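Local coordinates for HpuA (Kingella denitrificans ATCC 33394, PDB 5EC6), which binds haemoglobin as an outer-membrane lipoprotein receptor and probably takes part in acquiring haem iron from the host, at residues R20-T25 against E70-A75; R40-Q45 against G244-G249; H105-L110 against L182-D187; F138-W141 against T147-L150; D233-R238 against V288-N293. All coordinates share one frame; numbering follows the deposited sequence. Where two conformers were deposited one is given.

The five contacts illustrate how chemistry follows position in an all-beta protein. Contact 4, a hairpin, and contact 5, inside the C-terminal barrel, are buried, whereas contacts 1, 2 and 3 are partly buried. Backbone hydrogen bonds cross contact 4; contact 5 relies on apolar side chains. Contact 2 joins strand 40-43 to the outside of the barrel through an arginine, and contact 1 is an apolar touch between the N-terminal loop and a separate sheet. In contact 3 a methionine meets the barrel, with a water beside it. Contacts 2 and 4 share neighbouring strands, while Arg-183, within 182-187, carries contact 3 over to contact 5.

Contact 1: residues R20-T25 against E70-A75; sequences RAVDTT and EILYQA
Val-22 and Thr-24 lie in the N-terminal loop that precedes the first strand of the protein, and both rest on Leu-72 of strand 65-74, a member of a four-stranded antiparallel sheet. The contact is small and wholly apolar. A single methyl group, Leu-72 CD1, serves both loop residues: Val-22 CG1 approaches it to 3.9 Å and Thr-24 CG2 to 4.0 Å. The valine comes in across the leucine at roughly a right angle, whereas the threonine methyl runs past it in the opposite sense. With Val-22 CG1 trans to the backbone nitrogen (chi1 180°), that methyl is the branch presented to the leucine. The two backbones remain well apart, Val-22 CA lying 8.4 Å from Leu-72 CA.

Between and beyond these residues the loop folds on itself. Asp-23 OD1 accepts from Thr-25 N at 2.9 Å, forming an Asx turn, and the donor stands above the carboxylate plane. Asp-23 OD1 also receives the Thr-25 OG1 hydroxyl at 2.6 Å on its own syn lone pair, so two bonds grip one oxygen and fix the carboxylate within the turn; Asp-23 points away from Leu-72. Strand 80-81, next to 65-74 in the sheet, lies close by: the Val-22 backbone bonds to Tyr-80, on which the side chains of Thr-24 and Leu-72 also pack, while Phe-52 of strand 48-57 touches Leu-72 as well.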
# COMPACT_ATOMS: atom_id res chain seq x y z
N ARG A 20 -3.92 -21.75 -3.80
CA ARG A 20 -2.88 -22.34 -4.60
C ARG A 20 -2.06 -21.35 -5.41
O ARG A 20 -2.61 -20.41 -6.01
CB ARG A 20 -3.47 -23.42 -5.53
CG ARG A 20 -4.07 -24.60 -4.76
CD ARG A 20 -4.64 -25.69 -5.68
NE ARG A 20 -5.45 -25.12 -6.76
CZ ARG A 20 -6.70 -24.65 -6.64
NH1 ARG A 20 -7.37 -24.70 -5.49
NH2 ARG A 20 -7.30 -24.13 -7.70
N ALA A 21 -0.78 -21.63 -5.50
CA ALA A 21 0.13 -20.80 -6.28
C ALA A 21 -0.23 -20.77 -7.74
O ALA A 21 -0.72 -21.78 -8.31
CB ALA A 21 1.53 -21.26 -6.12
N VAL A 22 0.05 -19.64 -8.37
CA VAL A 22 -0.10 -19.53 -9.82
C VAL A 22 1.08 -20.14 -10.56
O VAL A 22 2.23 -19.83 -10.29
CB VAL A 22 -0.28 -18.03 -10.21
CG1 VAL A 22 -0.44 -17.87 -11.72
CG2 VAL A 22 -1.49 -17.46 -9.50
N ASP A 23 0.82 -21.02 -11.54
CA ASP A 23 1.95 -21.59 -12.26
C ASP A 23 2.30 -20.70 -13.42
O ASP A 23 1.77 -20.82 -14.54
CB ASP A 23 1.64 -23.01 -12.73
CG ASP A 23 2.72 -23.59 -13.61
OD1 ASP A 23 3.85 -23.04 -13.74
OD2 ASP A 23 2.40 -24.62 -14.20
N THR A 24 3.25 -19.81 -13.18
CA THR A 24 3.65 -18.85 -14.17
C THR A 24 4.43 -19.49 -15.34
O THR A 24 4.65 -18.83 -16.33
CB THR A 24 4.49 -17.73 -13.56
OG1 THR A 24 5.73 -18.29 -13.11
CG2 THR A 24 3.74 -17.09 -12.39
N THR A 25 4.81 -20.76 -15.24
CA THR A 25 5.49 -21.40 -16.39
C THR A 25 4.52 -21.70 -17.55
O THR A 25 4.96 -22.00 -18.67
CB THR A 25 6.23 -22.72 -16.00
OG1 THR A 25 5.30 -23.77 -15.71
CG2 THR A 25 7.16 -22.47 -14.80
N GLU A 70 -2.09 -8.21 -15.37
CA GLU A 70 -2.36 -8.51 -13.99
C GLU A 70 -1.07 -8.25 -13.20
O GLU A 70 0.02 -8.20 -13.78
CB GLU A 70 -2.81 -9.94 -13.76
CG GLU A 70 -4.14 -10.24 -14.46
CD GLU A 70 -4.74 -11.58 -14.11
OE1 GLU A 70 -4.45 -12.14 -13.05
OE2 GLU A 70 -5.58 -12.05 -14.94
N ILE A 71 -1.22 -8.11 -11.89
CA ILE A 71 -0.09 -8.14 -10.96
C ILE A 71 -0.25 -9.34 -10.05
O ILE A 71 -1.33 -9.54 -9.50
CB ILE A 71 -0.07 -6.90 -10.04
CG1 ILE A 71 0.02 -5.59 -10.82
CG2 ILE A 71 1.07 -7.04 -9.00
CD1 ILE A 71 1.37 -5.28 -11.40
N LEU A 72 0.82 -10.13 -9.91
CA LEU A 72 0.88 -11.23 -8.96
C LEU A 72 1.88 -10.87 -7.87
O LEU A 72 2.81 -10.10 -8.12
CB LEU A 72 1.32 -12.53 -9.64
CG LEU A 72 0.48 -12.99 -10.84
CD1 LEU A 72 1.09 -14.25 -11.49
CD2 LEU A 72 -0.93 -13.20 -10.37
N TYR A 73 1.67 -11.45 -6.69
CA TYR A 73 2.59 -11.33 -5.57
C TYR A 73 3.53 -12.54 -5.64
O TYR A 73 3.07 -13.67 -5.58
CB TYR A 73 1.82 -11.27 -4.24
CG TYR A 73 2.77 -11.36 -3.06
CD1 TYR A 73 3.59 -10.31 -2.73
CD2 TYR A 73 2.87 -12.52 -2.35
CE1 TYR A 73 4.50 -10.42 -1.68
CE2 TYR A 73 3.77 -12.64 -1.31
CZ TYR A 73 4.58 -11.60 -0.98
OH TYR A 73 5.48 -11.74 0.07
N GLN A 74 4.83 -12.30 -5.75
CA GLN A 74 5.83 -13.39 -5.60
C GLN A 74 6.35 -13.41 -4.14
O GLN A 74 6.97 -12.44 -3.66
CB GLN A 74 7.01 -13.23 -6.56
CG GLN A 74 7.86 -14.48 -6.57
CD GLN A 74 9.08 -14.41 -7.45
OE1 GLN A 74 9.65 -13.36 -7.70
NE2 GLN A 74 9.47 -15.56 -7.97
N ALA A 75 6.09 -14.51 -3.46
CA ALA A 75 6.48 -14.65 -2.07
C ALA A 75 7.98 -14.87 -1.98
O ALA A 75 8.63 -15.17 -2.97
CB ALA A 75 5.69 -15.79 -1.48

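Contact 2: residues R40-Q45 against G244-G249; sequences RTFATQ and GNQFSG
Arg-40 reaches from strand 40-43 to Asn-245, just before strand 246-253, and grips it end-on with both terminal nitrogens. The straighter bond runs from Arg-40 NH2 to Asn-245 OD1, 2.9 Å long with an angle of 154° at the hydrogen. A longer one goes from Arg-40 NH1 to the backbone Asn-245 O at 3.3 Å. Both oxygens lie near the guanidinium plane, yet each is met from above its own carbonyl plane. The amide of Asn-245 stands almost upright to the guanidinium, at 79°, and its ND2 is bonded to Ala-157 O, which fixes the rotation that turns OD1 toward the arginine.

Gln-246 closes the tight part by lying over one guanidinium face. Its CG comes to 3.2 Å from Arg-40 NH1, and Gln-246 NE2 stands 3.6 Å from Arg-40 NH2, displaced toward the rim. The bend of Arg-40 at chi3 (-71°) swings the flat group into this place after an extended start.

The looser part is the meeting of Gln-246 OE1 with the edge of the Phe-42 ring, 3.8 Å from Phe-42 CE1, with no directional bond. Here burial is uneven: Phe-42 and Asn-245 are buried, but Arg-40 and Gln-246 keep some access to solvent. The sheet containing strands 40-43 and 148-154 thus leans on the outside of the barrel, with Phe-42 also packed on Ser-261 and Phe-265 of strand 256-265 and Arg-40 on Pro-156.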
# COMPACT_ATOMS: atom_id res chain seq x y z
N ARG A 40 7.88 -1.46 -8.11
CA ARG A 40 8.86 -1.39 -7.03
C ARG A 40 8.21 -1.90 -5.75
O ARG A 40 7.05 -1.53 -5.45
CB ARG A 40 9.25 0.08 -6.80
CG ARG A 40 10.17 0.32 -5.61
CD ARG A 40 10.21 1.79 -5.25
NE ARG A 40 10.91 2.61 -6.22
CZ ARG A 40 10.83 3.95 -6.23
NH1 ARG A 40 10.03 4.62 -5.37
NH2 ARG A 40 11.54 4.60 -7.13
N THR A 41 8.93 -2.72 -4.97
CA THR A 41 8.43 -3.20 -3.68
C THR A 41 9.39 -2.90 -2.53
O THR A 41 10.61 -3.12 -2.65
CB THR A 41 8.21 -4.72 -3.68
OG1 THR A 41 7.32 -5.04 -4.79
CG2 THR A 41 7.56 -5.18 -2.40
N PHE A 42 8.80 -2.42 -1.42
CA PHE A 42 9.47 -2.43 -0.13
C PHE A 42 9.01 -3.62 0.66
O PHE A 42 7.79 -3.78 0.89
CB PHE A 42 9.12 -1.14 0.56
CG PHE A 42 9.48 0.07 -0.24
CD1 PHE A 42 10.79 0.60 -0.18
CD2 PHE A 42 8.56 0.67 -1.08
CE1 PHE A 42 11.14 1.68 -0.94
CE2 PHE A 42 8.93 1.77 -1.83
CZ PHE A 42 10.22 2.26 -1.76
N ALA A 43 9.93 -4.49 1.05
CA ALA A 43 9.59 -5.68 1.82
C ALA A 43 10.56 -5.89 2.97
O ALA A 43 11.75 -5.58 2.85
CB ALA A 43 9.53 -6.90 0.96
N THR A 44 10.03 -6.40 4.08
CA THR A 44 10.90 -6.58 5.27
C THR A 44 11.81 -7.79 5.11
O THR A 44 12.98 -7.76 5.55
CB THR A 44 10.14 -6.63 6.58
OG1 THR A 44 9.26 -7.74 6.59
CG2 THR A 44 9.41 -5.34 6.87
N GLN A 45 11.35 -8.85 4.46
CA GLN A 45 12.18 -10.05 4.28
C GLN A 45 11.82 -10.79 3.00
O GLN A 45 11.43 -11.95 2.99
CB GLN A 45 12.08 -10.97 5.52
CG GLN A 45 13.24 -11.95 5.63
CD GLN A 45 14.60 -11.31 5.96
OE1 GLN A 45 14.97 -11.15 7.13
NE2 GLN A 45 15.35 -10.96 4.92
N GLY A 244 13.27 12.51 -4.19
CA GLY A 244 12.53 12.08 -5.38
C GLY A 244 11.22 11.40 -4.98
O GLY A 244 10.44 11.97 -4.26
N ASN A 245 11.02 10.18 -5.43
CA ASN A 245 9.80 9.44 -5.07
C ASN A 245 10.03 8.38 -3.97
O ASN A 245 9.25 7.42 -3.85
CB ASN A 245 9.18 8.73 -6.31
CG ASN A 245 10.16 7.78 -7.00
OD1 ASN A 245 11.16 7.36 -6.44
ND2 ASN A 245 9.82 7.38 -8.23
N GLN A 246 11.11 8.52 -3.20
CA GLN A 246 11.48 7.55 -2.18
C GLN A 246 11.71 8.27 -0.86
O GLN A 246 12.07 9.47 -0.82
CB GLN A 246 12.75 6.76 -2.57
CG GLN A 246 12.49 5.69 -3.61
CD GLN A 246 13.54 4.56 -3.57
OE1 GLN A 246 13.76 3.89 -2.52
NE2 GLN A 246 14.20 4.37 -4.69
N PHE A 247 11.55 7.54 0.24
CA PHE A 247 11.88 8.11 1.53
C PHE A 247 12.43 7.06 2.49
O PHE A 247 12.23 5.87 2.31
CB PHE A 247 10.66 8.87 2.11
CG PHE A 247 9.44 8.01 2.24
CD1 PHE A 247 9.31 7.12 3.31
CD2 PHE A 247 8.39 8.15 1.35
CE1 PHE A 247 8.16 6.36 3.47
CE2 PHE A 247 7.22 7.38 1.49
CZ PHE A 247 7.11 6.49 2.54
N SER A 248 13.18 7.51 3.49
CA SER A 248 13.73 6.59 4.47
C SER A 248 14.10 7.38 5.72
O SER A 248 14.35 8.59 5.66
CB SER A 248 14.97 5.89 3.93
OG SER A 248 15.95 6.85 3.74
N GLY A 249 14.11 6.68 6.82
CA GLY A 249 14.53 7.27 8.09
C GLY A 249 14.05 6.46 9.28
O GLY A 249 14.01 5.23 9.22

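Contact 3: residues H105-L110 against L182-D187; sequences HPMQPL and LRVKND
The backbone nitrogen Met-107 N donates to a water at 3.0 Å, and this water lies beside Asp-187 O of the facing segment; its distance to that oxygen is too short for the second link to be more than doubtful. Asp-187 belongs to the tight turn of the antiparallel hairpin made by strands 174-185 and 188-191. Asn-186 and Asp-187 both have the left-handed backbone angles consistent with a type I' turn. Met-107 stands where strand 104-109, which pairs with 188-191, is interrupted by a short irregular piece, and a water is well placed to receive an N-H there.

The rest of the contact is the methionine side chain against the hairpin. Its CG lies opposite the carbonyl carbon (chi1 -57°) and its chain runs straight to the sulfur, then bends at chi3, sending CE off toward Ala-140 of strand 136-142. Met-107 crosses Val-184 at about a right angle. Both valine branches meet the sulfur, which sits in the fork of the valine, equidistant from its two methyls. Val-184 is in turn packed on Ala-140 and Met-142, and at the turn Asp-187 touches Met-142 and Lys-115. Met-107 SD lies 4.1 Å from Val-184 CG1 and the same from Val-184 CG2, and 4.0 Å from Asp-187 O.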
# COMPACT_ATOMS: atom_id res chain seq x y z
N HIS A 105 -7.81 -9.43 11.46
CA HIS A 105 -8.27 -10.09 10.24
C HIS A 105 -7.58 -11.43 10.08
O HIS A 105 -6.40 -11.58 10.36
CB HIS A 105 -8.01 -9.26 8.98
CG HIS A 105 -8.25 -7.80 9.15
ND1 HIS A 105 -9.30 -7.16 8.55
CD2 HIS A 105 -7.54 -6.85 9.80
CE1 HIS A 105 -9.27 -5.88 8.87
NE2 HIS A 105 -8.21 -5.67 9.64
N PRO A 106 -8.33 -12.46 9.65
CA PRO A 106 -7.68 -13.72 9.33
C PRO A 106 -6.85 -13.64 8.03
O PRO A 106 -7.26 -12.97 7.10
CB PRO A 106 -8.89 -14.67 9.13
CG PRO A 106 -9.96 -13.80 8.59
CD PRO A 106 -9.77 -12.47 9.31
N MET A 107 -5.71 -14.30 7.99
CA MET A 107 -4.92 -14.41 6.78
C MET A 107 -5.31 -15.68 6.04
O MET A 107 -5.72 -16.67 6.68
CB MET A 107 -3.45 -14.47 7.14
CG MET A 107 -2.99 -13.25 7.95
SD MET A 107 -1.23 -13.26 8.38
CE MET A 107 -0.43 -12.97 6.82
N GLN A 108 -5.22 -15.66 4.74
CA GLN A 108 -5.59 -16.85 3.96
C GLN A 108 -4.50 -17.87 4.00
O GLN A 108 -3.34 -17.58 3.70
CB GLN A 108 -5.92 -16.49 2.53
CG GLN A 108 -6.45 -17.72 1.74
CD GLN A 108 -6.94 -17.41 0.34
OE1 GLN A 108 -6.66 -16.38 -0.25
NE2 GLN A 108 -7.70 -18.36 -0.23
N PRO A 109 -4.83 -19.15 4.35
CA PRO A 109 -3.79 -20.17 4.22
C PRO A 109 -3.39 -20.49 2.80
O PRO A 109 -4.21 -20.41 1.90
CB PRO A 109 -4.44 -21.41 4.87
CG PRO A 109 -5.86 -21.21 4.64
CD PRO A 109 -6.13 -19.72 4.73
N LEU A 110 -2.13 -20.83 2.61
CA LEU A 110 -1.54 -21.10 1.30
C LEU A 110 -1.18 -22.57 1.13
O LEU A 110 -0.90 -23.27 2.09
CB LEU A 110 -0.25 -20.30 1.09
CG LEU A 110 -0.40 -18.78 1.37
CD1 LEU A 110 0.95 -18.11 1.20
CD2 LEU A 110 -1.46 -18.17 0.44
N LEU A 182 -0.28 -2.08 8.88
CA LEU A 182 -0.53 -3.52 9.03
C LEU A 182 0.65 -4.16 9.74
O LEU A 182 1.82 -3.98 9.36
CB LEU A 182 -0.74 -4.16 7.67
CG LEU A 182 -0.68 -5.70 7.65
CD1 LEU A 182 -2.02 -6.12 8.17
CD2 LEU A 182 -0.42 -6.26 6.25
N ARG A 183 0.34 -4.97 10.77
CA ARG A 183 1.30 -5.84 11.38
C ARG A 183 0.70 -7.28 11.39
O ARG A 183 -0.48 -7.49 11.05
CB ARG A 183 1.61 -5.39 12.83
CG ARG A 183 2.33 -3.99 12.98
CD ARG A 183 2.51 -3.66 14.44
NE ARG A 183 3.61 -2.74 14.78
CZ ARG A 183 3.58 -1.85 15.75
NH1 ARG A 183 2.46 -1.61 16.51
NH2 ARG A 183 4.63 -1.05 15.89
N VAL A 184 1.54 -8.26 11.73
CA VAL A 184 1.07 -9.64 11.95
C VAL A 184 1.34 -9.98 13.41
O VAL A 184 2.47 -9.88 13.88
CB VAL A 184 1.74 -10.63 11.01
CG1 VAL A 184 1.22 -12.04 11.37
CG2 VAL A 184 1.43 -10.32 9.57
N LYS A 185 0.27 -10.32 14.12
CA LYS A 185 0.39 -10.77 15.51
C LYS A 185 -0.34 -12.09 15.65
O LYS A 185 -1.53 -12.16 15.34
CB LYS A 185 -0.26 -9.78 16.46
CG LYS A 185 -0.49 -10.36 17.86
CD LYS A 185 -0.84 -9.29 18.88
CE LYS A 185 -2.26 -8.78 18.67
NZ LYS A 185 -2.47 -7.65 19.60
N ASN A 186 0.36 -13.13 16.10
CA ASN A 186 -0.34 -14.39 16.43
C ASN A 186 -1.25 -14.86 15.33
O ASN A 186 -2.48 -14.98 15.54
CB ASN A 186 -1.20 -14.20 17.67
CG ASN A 186 -0.40 -14.29 18.94
OD1 ASN A 186 -0.52 -13.43 19.82
ND2 ASN A 186 0.43 -15.33 19.04
N ASP A 187 -0.67 -15.12 14.18
CA ASP A 187 -1.38 -15.67 13.03
C ASP A 187 -2.47 -14.78 12.39
O ASP A 187 -3.06 -15.16 11.35
CB ASP A 187 -1.94 -17.09 13.37
CG ASP A 187 -0.96 -18.20 13.03
OD1 ASP A 187 0.23 -17.90 12.76
OD2 ASP A 187 -1.38 -19.38 13.02
O HOH W 1 -5.08 -16.05 10.33

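Contact 4: residues F138-W141 against T147-L150; sequences FGAW and TVSL
Trp-141 and Ser-149 face each other as an antiparallel hydrogen-bonded pair, exchanging two backbone bonds. Ser-149 N donates to Trp-141 O at 2.8 Å, and Trp-141 N donates to Ser-149 O at 2.9 Å with an almost straight N-H (173°). The next pair inward, Ala-140 with Leu-150, is non-hydrogen-bonded. Weaker CA-H...O contacts flank these bonds, among them Val-148 CA on Trp-141 O at 3.3 Å and Leu-150 CA on Gly-139 O at 3.4 Å.

The segments are the two arms of the beta hairpin of strands 136-142 and 148-154, and run antiparallel, with 168° between 138-141 and 148-150. Gly-139 O, beside Leu-150, also accepts a bond from Ser-299 OG of the barrel.

Side chains then divide between the two faces. On the face of Ala-140, its CB touches two larger residues of the opposite arm, Leu-150 CD2 directly across at 4.0 Å and Val-148 CG1 diagonally at 4.2 Å. Having CG1 trans to its nitrogen (chi1 174°), Val-148 also brings this methyl to 3.6 Å from Trp-141 O. Val-184 of strand 174-185 packs on Ala-140 and Val-148 from the barrel. On the other face Ser-149 OG is bonded to Gly-46 O and Gln-45 N, while the six-membered ring of the Trp-141 indole leans over the 147-150 arm; its NE1 edge lies against Ala-75 and Leu-110, and Tyr-73 packs on Trp-141 CB.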
# COMPACT_ATOMS: atom_id res chain seq x y z
N PHE A 138 -0.47 -3.39 -0.43
CA PHE A 138 0.37 -3.69 0.73
C PHE A 138 -0.23 -4.84 1.49
O PHE A 138 -1.43 -5.11 1.37
CB PHE A 138 0.65 -2.44 1.61
CG PHE A 138 -0.52 -1.96 2.42
CD1 PHE A 138 -1.57 -1.23 1.84
CD2 PHE A 138 -0.59 -2.22 3.78
CE1 PHE A 138 -2.62 -0.77 2.59
CE2 PHE A 138 -1.68 -1.81 4.52
CZ PHE A 138 -2.69 -1.07 3.94
N GLY A 139 0.61 -5.50 2.28
CA GLY A 139 0.18 -6.70 2.96
C GLY A 139 1.32 -7.41 3.59
O GLY A 139 2.34 -6.81 3.98
N ALA A 140 1.13 -8.73 3.78
CA ALA A 140 2.14 -9.57 4.45
C ALA A 140 2.01 -10.98 3.97
O ALA A 140 0.89 -11.45 3.70
CB ALA A 140 1.97 -9.54 5.95
N TRP A 141 3.16 -11.66 3.93
CA TRP A 141 3.22 -13.09 3.74
C TRP A 141 3.87 -13.70 4.98
O TRP A 141 4.83 -13.16 5.54
CB TRP A 141 4.01 -13.40 2.50
CG TRP A 141 4.32 -14.87 2.22
CD1 TRP A 141 3.60 -15.73 1.46
CD2 TRP A 141 5.51 -15.59 2.64
NE1 TRP A 141 4.23 -16.97 1.38
CE2 TRP A 141 5.42 -16.89 2.09
CE3 TRP A 141 6.60 -15.26 3.43
CZ2 TRP A 141 6.41 -17.85 2.31
CZ3 TRP A 141 7.62 -16.21 3.60
CH2 TRP A 141 7.50 -17.48 3.05
N THR A 147 7.76 -17.07 10.19
CA THR A 147 8.41 -15.79 9.95
C THR A 147 7.60 -15.02 8.89
O THR A 147 6.90 -15.63 8.09
CB THR A 147 9.84 -16.00 9.49
OG1 THR A 147 9.87 -16.77 8.29
CG2 THR A 147 10.62 -16.74 10.56
N VAL A 148 7.71 -13.70 8.91
CA VAL A 148 6.79 -12.83 8.14
C VAL A 148 7.62 -11.88 7.30
O VAL A 148 8.63 -11.34 7.75
CB VAL A 148 5.86 -12.06 9.14
CG1 VAL A 148 4.97 -11.01 8.45
CG2 VAL A 148 4.96 -13.02 9.86
N SER A 149 7.16 -11.62 6.06
CA SER A 149 7.66 -10.50 5.25
C SER A 149 6.51 -9.58 4.89
O SER A 149 5.57 -9.99 4.18
CB SER A 149 8.36 -10.99 4.01
OG SER A 149 8.91 -9.91 3.32
N LEU A 150 6.54 -8.39 5.47
CA LEU A 150 5.51 -7.37 5.18
C LEU A 150 5.98 -6.57 4.00
O LEU A 150 7.20 -6.34 3.83
CB LEU A 150 5.23 -6.51 6.38
CG LEU A 150 4.80 -7.28 7.65
CD1 LEU A 150 5.97 -7.42 8.63
CD2 LEU A 150 3.51 -6.75 8.30

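Contact 5: residues D233-R238 against V288-N293; sequences DSIEMR and VNFGSN
Ile-235 turns both of its branches toward Val-288 and Phe-290, each branch meeting a different partner. The short branch, Ile-235 CG2, comes within 4.3 Å of Val-288 CG1, methyl against methyl. The longer one meets the aromatic ring at its edge: Ile-235 CG1 lies near the ring plane, 4.4 Å from Phe-290 CZ, so the phenyl points its rim at the isoleucine and does not lay a face on it. Ile-235 has CG1 opposite the carbonyl carbon (chi1 -63°), which carries this branch toward the ring.

Strands 235-243 and 283-289 are not neighbours: 246-253 and 256-265 lie between them in the closed eight-stranded antiparallel barrel. The contact therefore spans the barrel interior near one end, with Ala-251 and Arg-183 also touching Ile-235 and with Ser-253 and Arg-183 against Phe-290.

Where strand 283-289 ends, the chain bends through an Asx turn. Asn-289 OD1 accepts from Gly-291 N at 2.9 Å, the donor lying in the carbonyl plane, and the phenylalanine sits at the middle of the turn. Phe-290 N is bonded to Asn-297 OD1, and Gly-291 O to Asn-297 ND2.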
# COMPACT_ATOMS: atom_id res chain seq x y z
N ASP A 233 1.19 -0.57 19.79
CA ASP A 233 1.52 0.83 19.99
C ASP A 233 1.48 1.53 18.62
O ASP A 233 1.83 0.95 17.58
CB ASP A 233 2.86 1.00 20.63
CG ASP A 233 2.90 0.44 22.06
OD1 ASP A 233 1.86 0.52 22.76
OD2 ASP A 233 3.97 -0.03 22.47
N SER A 234 1.08 2.77 18.67
CA SER A 234 1.20 3.65 17.49
C SER A 234 2.65 3.68 16.99
O SER A 234 3.59 3.49 17.73
CB SER A 234 0.73 5.06 17.80
OG SER A 234 -0.65 5.07 18.16
N ILE A 235 2.80 4.01 15.70
CA ILE A 235 4.14 4.19 15.10
C ILE A 235 4.26 5.65 14.71
O ILE A 235 3.50 6.15 13.86
CB ILE A 235 4.34 3.30 13.85
CG1 ILE A 235 4.26 1.82 14.20
CG2 ILE A 235 5.67 3.64 13.19
CD1 ILE A 235 4.21 0.89 12.98
N GLU A 236 5.14 6.36 15.39
CA GLU A 236 5.34 7.78 15.14
C GLU A 236 6.56 7.99 14.24
O GLU A 236 7.64 7.57 14.57
CB GLU A 236 5.52 8.56 16.44
CG GLU A 236 5.67 10.05 16.22
CD GLU A 236 5.58 10.91 17.47
OE1 GLU A 236 5.50 10.34 18.57
OE2 GLU A 236 5.52 12.15 17.30
N MET A 237 6.36 8.67 13.12
CA MET A 237 7.53 9.02 12.26
C MET A 237 8.37 10.02 12.99
O MET A 237 7.82 10.96 13.57
CB MET A 237 7.04 9.61 10.93
CG MET A 237 6.17 8.62 10.15
SD MET A 237 7.09 7.19 9.59
CE MET A 237 5.75 6.17 8.93
N ARG A 238 9.69 9.80 13.03
CA ARG A 238 10.61 10.65 13.75
C ARG A 238 11.49 11.53 12.86
O ARG A 238 11.56 12.75 13.08
CB ARG A 238 11.47 9.84 14.71
CG ARG A 238 10.64 9.23 15.87
CD ARG A 238 10.08 10.28 16.79
NE ARG A 238 9.44 9.69 17.95
CZ ARG A 238 8.96 10.37 18.99
NH1 ARG A 238 9.05 11.69 19.04
NH2 ARG A 238 8.41 9.71 20.01
N VAL A 288 8.13 -0.52 7.97
CA VAL A 288 8.81 -0.06 9.19
C VAL A 288 9.40 -1.27 9.85
O VAL A 288 8.68 -2.20 10.14
CB VAL A 288 7.90 0.70 10.19
CG1 VAL A 288 8.75 1.29 11.28
CG2 VAL A 288 7.12 1.80 9.50
N ASN A 289 10.73 -1.29 10.01
CA ASN A 289 11.46 -2.49 10.40
C ASN A 289 12.22 -2.23 11.70
O ASN A 289 13.18 -1.43 11.72
CB ASN A 289 12.44 -2.88 9.31
CG ASN A 289 12.97 -4.29 9.48
OD1 ASN A 289 13.23 -4.76 10.61
ND2 ASN A 289 13.14 -4.99 8.34
N PHE A 290 11.77 -2.92 12.76
CA PHE A 290 12.33 -2.76 14.11
C PHE A 290 13.40 -3.84 14.41
O PHE A 290 13.96 -3.89 15.50
CB PHE A 290 11.19 -2.85 15.12
CG PHE A 290 10.20 -1.74 15.01
CD1 PHE A 290 10.40 -0.52 15.68
CD2 PHE A 290 9.10 -1.86 14.17
CE1 PHE A 290 9.49 0.51 15.59
CE2 PHE A 290 8.20 -0.81 14.03
CZ PHE A 290 8.40 0.39 14.75
N GLY A 291 13.69 -4.69 13.43
CA GLY A 291 14.60 -5.81 13.61
C GLY A 291 14.15 -7.03 12.86
O GLY A 291 12.95 -7.23 12.63
N SER A 292 15.13 -7.88 12.58
CA SER A 292 14.87 -9.18 11.97
C SER A 292 13.83 -9.95 12.75
O SER A 292 13.98 -10.19 13.96
CB SER A 292 16.20 -9.96 11.87
OG SER A 292 15.98 -11.27 11.41
N ASN A 293 12.74 -10.32 12.07
CA ASN A 293 11.63 -11.07 12.64
C ASN A 293 10.93 -10.43 13.81
O ASN A 293 10.21 -11.09 14.58
CB ASN A 293 12.08 -12.50 13.03
CG ASN A 293 12.55 -13.27 11.83
OD1 ASN A 293 11.86 -13.31 10.84
ND2 ASN A 293 13.72 -13.87 11.93